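Local coordinates for protein Two-component sensor histidine kinase (Nostoc sp., PDB 6OZB) that probably senses light for two-component signalling as the phycoerythrobilin-binding GAF domain of a cyanobacterial phytochrome, at residues L13-S17 with E182-M186; K98-R102 with Q114-D119. The protein carries 1 engineered substitution. All coordinates share one frame; numbering follows the deposited sequence.

Contact 1: L13-S17 with E182-M186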
loop_
_atom_site.group_PDB
_atom_site.type_symbol
_atom_site.label_atom_id
_atom_site.label_comp_id
_atom_site.label_asym_id
_atom_site.label_seq_id
_atom_site.Cartn_x
_atom_site.Cartn_y
_atom_site.Cartn_z
ATOM N N LEU C 13 -17.642 -15.854 16.948
ATOM C CA LEU C 13 -18.506 -16.352 18.023
ATOM C C LEU C 13 -18.199 -15.516 19.273
ATOM O O LEU C 13 -19.074 -15.213 20.100
ATOM C CB LEU C 13 -18.277 -17.851 18.292
ATOM C CG LEU C 13 -19.499 -18.738 18.605
ATOM C CD1 LEU C 13 -20.560 -18.697 17.497
ATOM C CD2 LEU C 13 -19.077 -20.183 18.901
ATOM N N ASN C 14 -16.941 -15.109 19.382
ATOM C CA ASN C 14 -16.550 -14.216 20.448
ATOM C C ASN C 14 -17.008 -12.778 20.240
ATOM O O ASN C 14 -17.464 -12.175 21.204
ATOM C CB ASN C 14 -15.043 -14.271 20.649
ATOM C CG ASN C 14 -14.631 -15.409 21.547
ATOM O OD1 ASN C 14 -14.038 -16.391 21.102
ATOM N ND2 ASN C 14 -14.952 -15.286 22.832
ATOM N N GLN C 15 -16.917 -12.208 19.032
ATOM C CA GLN C 15 -17.351 -10.799 18.895
ATOM C C GLN C 15 -18.849 -10.697 19.220
ATOM O O GLN C 15 -19.296 -9.726 19.816
ATOM C CB GLN C 15 -17.106 -10.191 17.503
ATOM C CG GLN C 15 -18.006 -10.699 16.396
ATOM C CD GLN C 15 -17.659 -10.154 15.006
ATOM O OE1 GLN C 15 -18.539 -9.942 14.176
ATOM N NE2 GLN C 15 -16.394 -9.960 14.743
ATOM N N GLU C 16 -19.617 -11.704 18.831
ATOM C CA GLU C 16 -21.059 -11.711 19.069
ATOM C C GLU C 16 -21.335 -11.696 20.581
ATOM O O GLU C 16 -22.237 -11.017 21.072
ATOM C CB GLU C 16 -21.703 -12.914 18.396
ATOM C CG GLU C 16 -21.749 -12.788 16.875
ATOM C CD GLU C 16 -22.499 -11.546 16.401
ATOM O OE1 GLU C 16 -23.597 -11.260 16.933
ATOM O OE2 GLU C 16 -21.985 -10.851 15.497
ATOM N N SER C 17 -20.533 -12.441 21.325
ATOM C CA SER C 17 -20.730 -12.517 22.760
ATOM C C SER C 17 -20.355 -11.183 23.430
ATOM O O SER C 17 -21.006 -10.774 24.383
ATOM C CB SER C 17 -19.895 -13.655 23.335
ATOM O OG SER C 17 -19.881 -13.596 24.743
ATOM N N GLU C 182 -13.644 -5.359 11.451
ATOM C CA GLU C 182 -15.096 -5.506 11.422
ATOM C C GLU C 182 -15.582 -5.707 12.858
ATOM O O GLU C 182 -16.590 -5.136 13.252
ATOM C CB GLU C 182 -15.509 -6.665 10.507
ATOM C CG GLU C 182 -16.998 -6.975 10.507
ATOM C CD GLU C 182 -17.333 -8.225 9.705
ATOM O OE1 GLU C 182 -16.667 -8.476 8.678
ATOM O OE2 GLU C 182 -18.257 -8.959 10.115
ATOM N N ALA C 183 -14.853 -6.500 13.641
ATOM C CA ALA C 183 -15.176 -6.696 15.052
ATOM C C ALA C 183 -15.132 -5.397 15.836
ATOM O O ALA C 183 -16.044 -5.104 16.604
ATOM C CB ALA C 183 -14.231 -7.700 15.678
ATOM N N MET C 184 -14.067 -4.627 15.659
ATOM C CA MET C 184 -13.948 -3.336 16.323
ATOM C C MET C 184 -15.097 -2.418 15.923
ATOM O O MET C 184 -15.620 -1.660 16.747
ATOM C CB MET C 184 -12.581 -2.711 16.008
ATOM C CG MET C 184 -11.497 -3.419 16.751
ATOM S SD MET C 184 -9.912 -2.701 16.410
ATOM C CE MET C 184 -9.938 -1.266 17.475
ATOM N N GLN C 185 -15.516 -2.509 14.672
ATOM C CA GLN C 185 -16.566 -1.618 14.157
ATOM C C GLN C 185 -17.902 -1.935 14.816
ATOM O O GLN C 185 -18.664 -1.037 15.173
ATOM C CB GLN C 185 -16.694 -1.720 12.646
ATOM C CG GLN C 185 -17.703 -0.680 12.050
ATOM C CD GLN C 185 -17.251 0.742 12.285
ATOM O OE1 GLN C 185 -16.141 1.108 11.928
ATOM N NE2 GLN C 185 -18.091 1.540 12.927
ATOM N N MET C 186 -18.192 -3.215 14.982
ATOM C CA MET C 186 -19.432 -3.617 15.638
ATOM C C MET C 186 -19.409 -3.194 17.110
ATOM O O MET C 186 -20.422 -2.793 17.664
ATOM C CB MET C 186 -19.668 -5.118 15.493
ATOM C CG MET C 186 -19.800 -5.591 14.071
ATOM S SD MET C 186 -20.499 -7.244 14.007
ATOM C CE MET C 186 -19.941 -7.963 15.559
#
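Gln15 reaches across from helix 12-27 and lays its side chain over Ala183 and against the methyl end of Met186 on helix 178-201. The orientation of the Gln15 amide is doubtful, so the evidence for this packing rests on CG and CD. Gln15 CG lies 3.5 Å from Met186 CE, and Gln15 CD lies 4.3 Å from Ala183 CB. Two torsions set up the reach: at chi1 72° Gln15 CG sits between its own backbone N and carbonyl carbon, and from CG the chain runs on extended, which carries the flat amide end across the gap between the helices. Met186 meets it at about a right angle. The bend at chi3 (-29°, off a staggered value) turns the terminal methyl toward Gln15, and the exact place of CE against the amide is doubtful.

The two segments run nearly parallel, their axes 10.2 Å apart at closest approach and inclined by 12°, with 183 Å² buried between them. Gln15 CA and Ala183 CA, at 6.0 Å, form the nearest pair of the two backbones; the small Ala183 lets the longer Gln15 lie over it. The first and last helices of the chain, helix 178-201 following the final strand, 161-170, of the antiparallel sheet, are thereby joined side by side in the helical layer of the GAF fold.

Glu16 points away from the partner helix at its CB, yet its chain bends back at chi2 and brings the carboxylate across the methyl end of Met186: Glu16 OE2 is 3.5 Å from Met186 CE. Gln15 and Glu16 thus approach the same methyl from helix 12-27, giving Met186 a partly polar setting. The exposed Glu182 adds little area; Glu182 OE2 and Glu16 OE2 stand 6.8 Å apart, where like charges would probably repel only mildly.

Contact 2: K98-R102 with Q114-D119; sequences KSKVR and QSPVHD
Arg102 grips Ser115 through both backbone and side chain where strands 102-106 and 111-115 pair in the antiparallel sheet of the GAF domain. The two residues form a hydrogen-bonded pair, with Arg102 N to Ser115 O and Ser115 N to Arg102 O each 3.0 Å. Bends at chi2 (82°) and chi3 (56°) then fold the arginine back on the same partner: NE donates to Ser115 O at 2.8 Å and NH2 to Ser115 OG at 2.9 Å, both acceptors lying near the guanidinium plane. Ser115 presents that hydroxyl with OG opposite its backbone N (chi1 174°). Its carbonyl oxygen takes two donors, Arg102 N and NE, which arrive from opposite faces of the carbonyl plane.

Val117 CG2 sits over one guanidinium face, 3.5 Å above the plane, while Gln185 OE1 of helix 178-201 accepts from NH1; with the two bonds to Ser115 these contacts fix the group's rotation.

Next to the Arg102-Ser115 pair, Val101 CG2 packs on Gln114 CB at 3.5 Å. The extended Gln114 chain comes within about 4 Å of the bound phycoerythrobilin at its nearest atoms, and its amide is hydrogen-bonded to Ser103 and Arg133. Lys100, with positive phi, turns the chain out of helix 90-99 toward the strand. Just before it, Ser99 O accepts a weak 3.4 Å hydrogen bond from Val117 N.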
loop_
_atom_site.group_PDB
_atom_site.type_symbol
_atom_site.label_atom_id
_atom_site.label_comp_id
_atom_site.label_asym_id
_atom_site.label_seq_id
_atom_site.Cartn_x
_atom_site.Cartn_y
_atom_site.Cartn_z
ATOM N N LYS C 98 -15.248 12.816 8.884
ATOM C CA LYS C 98 -15.898 12.730 7.572
ATOM C C LYS C 98 -15.910 11.330 6.956
ATOM O O LYS C 98 -16.869 10.965 6.292
ATOM C CB LYS C 98 -15.216 13.707 6.600
ATOM C CG LYS C 98 -15.377 15.174 6.982
ATOM C CD LYS C 98 -16.831 15.618 6.811
ATOM C CE LYS C 98 -17.035 17.093 7.109
ATOM N NZ LYS C 98 -16.836 17.380 8.556
ATOM N N SER C 99 -14.864 10.538 7.169
ATOM C CA SER C 99 -14.824 9.200 6.584
ATOM C C SER C 99 -14.990 8.084 7.614
ATOM O O SER C 99 -15.079 6.916 7.240
ATOM C CB SER C 99 -13.526 9.000 5.814
ATOM O OG SER C 99 -13.453 9.928 4.749
ATOM N N LYS C 100 -15.043 8.440 8.897
ATOM C CA LYS C 100 -15.109 7.458 9.954
ATOM C C LYS C 100 -14.025 6.394 9.759
ATOM O O LYS C 100 -14.263 5.199 9.908
ATOM C CB LYS C 100 -16.506 6.826 10.004
ATOM C CG LYS C 100 -17.611 7.867 10.101
ATOM C CD LYS C 100 -18.880 7.266 10.678
ATOM C CE LYS C 100 -19.975 8.323 10.907
ATOM N NZ LYS C 100 -19.791 9.539 10.067
ATOM N N VAL C 101 -12.830 6.850 9.417
ATOM C CA VAL C 101 -11.739 5.957 9.115
ATOM C C VAL C 101 -11.317 5.092 10.327
ATOM O O VAL C 101 -11.317 5.561 11.471
ATOM C CB VAL C 101 -10.532 6.780 8.588
ATOM C CG1 VAL C 101 -9.782 7.448 9.729
ATOM C CG2 VAL C 101 -9.610 5.911 7.806
ATOM N N ARG C 102 -10.989 3.831 10.049
ATOM C CA ARG C 102 -10.332 2.925 10.986
ATOM C C ARG C 102 -8.885 2.861 10.533
ATOM O O ARG C 102 -8.630 2.801 9.337
ATOM C CB ARG C 102 -10.986 1.550 10.991
ATOM C CG ARG C 102 -12.472 1.556 11.460
ATOM C CD ARG C 102 -13.439 1.945 10.364
ATOM N NE ARG C 102 -13.330 1.094 9.186
ATOM C CZ ARG C 102 -13.944 -0.076 9.035
ATOM N NH1 ARG C 102 -14.701 -0.589 10.004
ATOM N NH2 ARG C 102 -13.759 -0.757 7.927
ATOM N N GLN C 114 -5.701 2.389 6.205
ATOM C CA GLN C 114 -6.925 3.084 6.545
ATOM C C GLN C 114 -8.068 2.565 5.730
ATOM O O GLN C 114 -7.949 2.274 4.527
ATOM C CB GLN C 114 -6.732 4.588 6.372
ATOM C CG GLN C 114 -5.807 5.132 7.479
ATOM C CD GLN C 114 -5.698 6.635 7.511
ATOM O OE1 GLN C 114 -5.519 7.295 6.481
ATOM N NE2 GLN C 114 -5.832 7.200 8.713
ATOM N N SER C 115 -9.188 2.411 6.420
ATOM C CA SER C 115 -10.385 1.840 5.824
ATOM C C SER C 115 -11.557 2.697 6.245
ATOM O O SER C 115 -11.858 2.764 7.428
ATOM C CB SER C 115 -10.581 0.390 6.275
ATOM O OG SER C 115 -11.803 -0.120 5.821
ATOM N N PRO C 116 -12.172 3.416 5.299
ATOM C CA PRO C 116 -13.392 4.147 5.618
ATOM C C PRO C 116 -14.549 3.190 5.757
ATOM O O PRO C 116 -14.494 2.089 5.195
ATOM C CB PRO C 116 -13.609 5.047 4.391
ATOM C CG PRO C 116 -12.347 4.986 3.619
ATOM C CD PRO C 116 -11.759 3.665 3.909
ATOM N N VAL C 117 -15.575 3.603 6.491
ATOM C CA VAL C 117 -16.838 2.884 6.515
ATOM C C VAL C 117 -17.659 3.440 5.358
ATOM O O VAL C 117 -18.341 2.708 4.636
ATOM C CB VAL C 117 -17.579 3.064 7.836
ATOM C CG1 VAL C 117 -18.916 2.338 7.792
ATOM C CG2 VAL C 117 -16.737 2.533 8.969
ATOM N N HIS C 118 -17.560 4.758 5.209
ATOM C CA HIS C 118 -18.254 5.540 4.190
ATOM C C HIS C 118 -17.362 6.771 4.001
ATOM O O HIS C 118 -16.949 7.379 4.987
ATOM C CB HIS C 118 -19.690 5.838 4.642
ATOM C CG HIS C 118 -20.630 4.692 4.417
ATOM N ND1 HIS C 118 -20.469 3.795 3.381
ATOM C CD2 HIS C 118 -21.703 4.260 5.121
ATOM C CE1 HIS C 118 -21.422 2.883 3.436
ATOM N NE2 HIS C 118 -22.184 3.141 4.483
ATOM N N ASP C 119 -17.100 7.170 2.756
ATOM C CA ASP C 119 -15.884 7.928 2.455
ATOM C C ASP C 119 -16.035 9.389 1.984
ATOM O O ASP C 119 -15.937 10.307 2.802
ATOM C CB ASP C 119 -15.105 7.136 1.385
ATOM C CG ASP C 119 -13.620 7.449 1.375
ATOM O OD1 ASP C 119 -13.190 8.377 2.088
ATOM O OD2 ASP C 119 -12.881 6.761 0.637
#

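Contacts 1 and 2 are both partly buried, the centre of each about 13 Å from the centre of the chain, but they join different elements. Contact 1 sets the terminal helices side by side through van der Waals packing and buries 183 Å². Contact 2 buries 488 Å² and joins neighbouring strands with the turns beside them, relying on directed hydrogen bonds. Along the sequence contact 2 is nested inside the loop that contact 1 closes. Their centres lie 18 Å apart, yet helix 178-201 serves both: while Ala183 and Met186 meet helix 12-27, Gln185 turns to contact 2, serving it through Arg102 and packing its OE1 on Val117 CG2 at 3.3 Å.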